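Local coordinates for putative rRNA methylase (Clostridium thermocellum ATCC 27405, PDB 3EEY), which binds S-adenosylmethionine and is probably a methyltransferase, putatively one that methylates ribosomal RNA, at residues V97-G102 against S123-L128. Sequence-based numbering, arbitrary orientation.
With SAM (S-adenosylmethionine), chain K.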
loop_
_atom_site.group_PDB
_atom_site.type_symbol
_atom_site.label_atom_id
_atom_site.label_comp_id
_atom_site.label_asym_id
_atom_site.label_seq_id
_atom_site.Cartn_x
_atom_site.Cartn_y
_atom_site.Cartn_z
ATOM N N VAL A 97 -10.108 9.267 -10.336
ATOM C CA VAL A 97 -11.096 8.336 -10.877
ATOM C C VAL A 97 -11.143 7.120 -9.955
ATOM O O VAL A 97 -10.109 6.596 -9.570
ATOM C CB VAL A 97 -10.772 7.884 -12.332
ATOM C CG1 VAL A 97 -11.960 7.159 -12.960
ATOM C CG2 VAL A 97 -10.398 9.057 -13.215
ATOM N N MET A 98 -12.342 6.682 -9.592
ATOM C CA MET A 98 -12.491 5.502 -8.758
ATOM C C MET A 98 -13.106 4.349 -9.556
ATOM O O MET A 98 -14.153 4.505 -10.186
ATOM C CB MET A 98 -13.316 5.803 -7.494
ATOM C CG MET A 98 -12.723 6.858 -6.548
ATOM S SD MET A 98 -13.698 7.130 -5.033
ATOM C CE MET A 98 -13.098 5.885 -3.930
ATOM N N PHE A 99 -12.430 3.204 -9.542
ATOM C CA PHE A 99 -12.970 1.956 -10.098
ATOM C C PHE A 99 -13.221 0.965 -8.983
ATOM O O PHE A 99 -12.371 0.755 -8.105
ATOM C CB PHE A 99 -11.990 1.323 -11.087
ATOM C CG PHE A 99 -11.922 2.018 -12.402
ATOM C CD1 PHE A 99 -12.725 1.610 -13.458
ATOM C CD2 PHE A 99 -11.051 3.074 -12.594
ATOM C CE1 PHE A 99 -12.655 2.248 -14.678
ATOM C CE2 PHE A 99 -10.970 3.717 -13.813
ATOM C CZ PHE A 99 -11.773 3.317 -14.852
ATOM N N ASN A 100 -14.390 0.349 -9.023
ATOM C CA ASN A 100 -14.737 -0.717 -8.101
ATOM C C ASN A 100 -15.235 -1.897 -8.931
ATOM O O ASN A 100 -16.355 -1.882 -9.428
ATOM C CB ASN A 100 -15.805 -0.204 -7.141
ATOM C CG ASN A 100 -15.718 -0.834 -5.782
ATOM O OD1 ASN A 100 -16.226 -1.929 -5.568
ATOM N ND2 ASN A 100 -15.078 -0.142 -4.843
ATOM N N LEU A 101 -14.391 -2.909 -9.103
ATOM C CA LEU A 101 -14.613 -3.937 -10.122
ATOM C C LEU A 101 -15.366 -5.163 -9.624
ATOM O O LEU A 101 -14.984 -5.769 -8.635
ATOM C CB LEU A 101 -13.278 -4.379 -10.731
ATOM C CG LEU A 101 -12.373 -3.330 -11.375
ATOM C CD1 LEU A 101 -11.222 -4.046 -12.064
ATOM C CD2 LEU A 101 -13.159 -2.499 -12.366
ATOM N N GLY A 102 -16.417 -5.535 -10.350
ATOM C CA GLY A 102 -17.245 -6.699 -10.023
ATOM C C GLY A 102 -18.694 -6.457 -10.408
ATOM O O GLY A 102 -18.969 -5.694 -11.333
ATOM N N SER A 123 -7.434 3.290 -19.732
ATOM C CA SER A 123 -6.682 4.112 -20.700
ATOM C C SER A 123 -7.260 5.518 -20.814
ATOM O O SER A 123 -6.510 6.497 -20.840
ATOM C CB SER A 123 -6.677 3.475 -22.092
ATOM O OG SER A 123 -6.566 2.066 -22.007
ATOM N N LYS A 124 -8.591 5.602 -20.887
ATOM C CA LYS A 124 -9.303 6.875 -20.995
ATOM C C LYS A 124 -9.100 7.714 -19.743
ATOM O O LYS A 124 -8.838 8.916 -19.831
ATOM C CB LYS A 124 -10.807 6.657 -21.248
ATOM C CG LYS A 124 -11.186 5.955 -22.563
ATOM C CD LYS A 124 -10.414 6.495 -23.769
ATOM C CE LYS A 124 -11.040 6.125 -25.115
ATOM N NZ LYS A 124 -11.956 4.950 -25.084
ATOM N N ALA A 125 -9.211 7.071 -18.583
ATOM C CA ALA A 125 -8.996 7.731 -17.301
ATOM C C ALA A 125 -7.560 8.220 -17.161
ATOM O O ALA A 125 -7.334 9.319 -16.658
ATOM C CB ALA A 125 -9.356 6.806 -16.155
ATOM N N MET A 126 -6.597 7.402 -17.603
ATOM C CA MET A 126 -5.176 7.782 -17.566
ATOM C C MET A 126 -4.876 8.991 -18.461
ATOM O O MET A 126 -4.070 9.840 -18.092
ATOM C CB MET A 126 -4.255 6.593 -17.891
ATOM C CG MET A 126 -3.907 5.700 -16.692
ATOM S SD MET A 126 -2.723 4.345 -16.957
ATOM C CE MET A 126 -3.780 3.129 -17.718
ATOM N N GLU A 127 -5.530 9.065 -19.623
ATOM C CA GLU A 127 -5.427 10.223 -20.515
ATOM C C GLU A 127 -6.036 11.478 -19.885
ATOM O O GLU A 127 -5.460 12.564 -19.958
ATOM C CB GLU A 127 -6.111 9.929 -21.855
ATOM C CG GLU A 127 -5.234 9.189 -22.863
ATOM C CD GLU A 127 -6.030 8.397 -23.893
ATOM O OE1 GLU A 127 -7.175 8.792 -24.220
ATOM O OE2 GLU A 127 -5.498 7.372 -24.380
ATOM N N LEU A 128 -7.205 11.310 -19.263
ATOM C CA LEU A 128 -7.960 12.413 -18.658
ATOM C C LEU A 128 -7.361 12.973 -17.375
ATOM O O LEU A 128 -7.698 14.084 -16.981
ATOM C CB LEU A 128 -9.413 11.982 -18.404
ATOM C CG LEU A 128 -10.397 12.029 -19.579
ATOM C CD1 LEU A 128 -11.691 11.323 -19.228
ATOM C CD2 LEU A 128 -10.674 13.470 -20.006
HETATM N N SAM K . -18.764 1.735 -6.063
HETATM C CA SAM K . -20.008 0.905 -6.121
HETATM C C SAM K . -20.886 1.095 -4.881
HETATM O O SAM K . -21.755 0.276 -4.559
HETATM O OXT SAM K . -20.751 2.095 -4.177
HETATM C CB SAM K . -19.664 -0.558 -6.373
HETATM C CG SAM K . -19.481 -0.867 -7.856
HETATM S SD SAM K . -20.011 -2.538 -8.322
HETATM C CE SAM K . -18.673 -3.521 -7.591
HETATM C "C5'" SAM K . -19.610 -2.525 -10.091
HETATM C "C4'" SAM K . -20.585 -1.628 -10.860
HETATM O "O4'" SAM K . -20.078 -1.299 -12.139
HETATM C "C3'" SAM K . -21.943 -2.295 -11.074
HETATM O "O3'" SAM K . -22.948 -1.411 -10.633
HETATM C "C2'" SAM K . -22.033 -2.521 -12.571
HETATM O "O2'" SAM K . -23.351 -2.400 -13.074
HETATM C "C1'" SAM K . -21.112 -1.425 -13.096
HETATM N N9 SAM K . -20.564 -1.699 -14.438
HETATM C C8 SAM K . -20.384 -2.910 -15.065
HETATM N N7 SAM K . -19.854 -2.679 -16.292
HETATM C C5 SAM K . -19.700 -1.341 -16.449
HETATM C C6 SAM K . -19.217 -0.551 -17.488
HETATM N N6 SAM K . -18.771 -1.081 -18.624
HETATM N N1 SAM K . -19.205 0.816 -17.331
HETATM C C2 SAM K . -19.659 1.420 -16.178
HETATM N N3 SAM K . -20.123 0.632 -15.155
HETATM C C4 SAM K . -20.147 -0.719 -15.290
#
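V97 and F99 meet the helix segment 123-128 through a single methyl, CB of A125. From its CB, V97 forks towards the helix: CG2, set anti to the carbonyl carbon, comes to 3.8 Å from A125 CB, and CG1, anti to the backbone N (chi1 -168°), lies at 4.1 Å from the same carbon. The methyl is thus touched by both branches of the valine. Two residues further along the strand, CE2 of F99 is 4.2 Å from A125 CB, which sits at the ring's edge, near its plane. No hydrogen bond crosses between the segments; the 98 Å² buried between them comes almost wholly from V97, F99 and A125, so the contact is apolar packing on one methyl. Strand 94-101, in a sheet of Rossmann-like methyltransferase order 3-2-1-4-5-7-6, is followed in sequence by helix 115-128, which packs on one face of the sheet. M98 and N100 alternate with V97 and F99 and touch helix 35-44 instead, so the opposite face is covered too. At the C-terminal end of the strand, the backbone O of N100 lies 3.4 Å from CE of SAM, and its side-chain OD1 lies 3.6 Å from the same CE. The F99 ring also meets that of H83, a SAM-binding residue, with planes at about 60°.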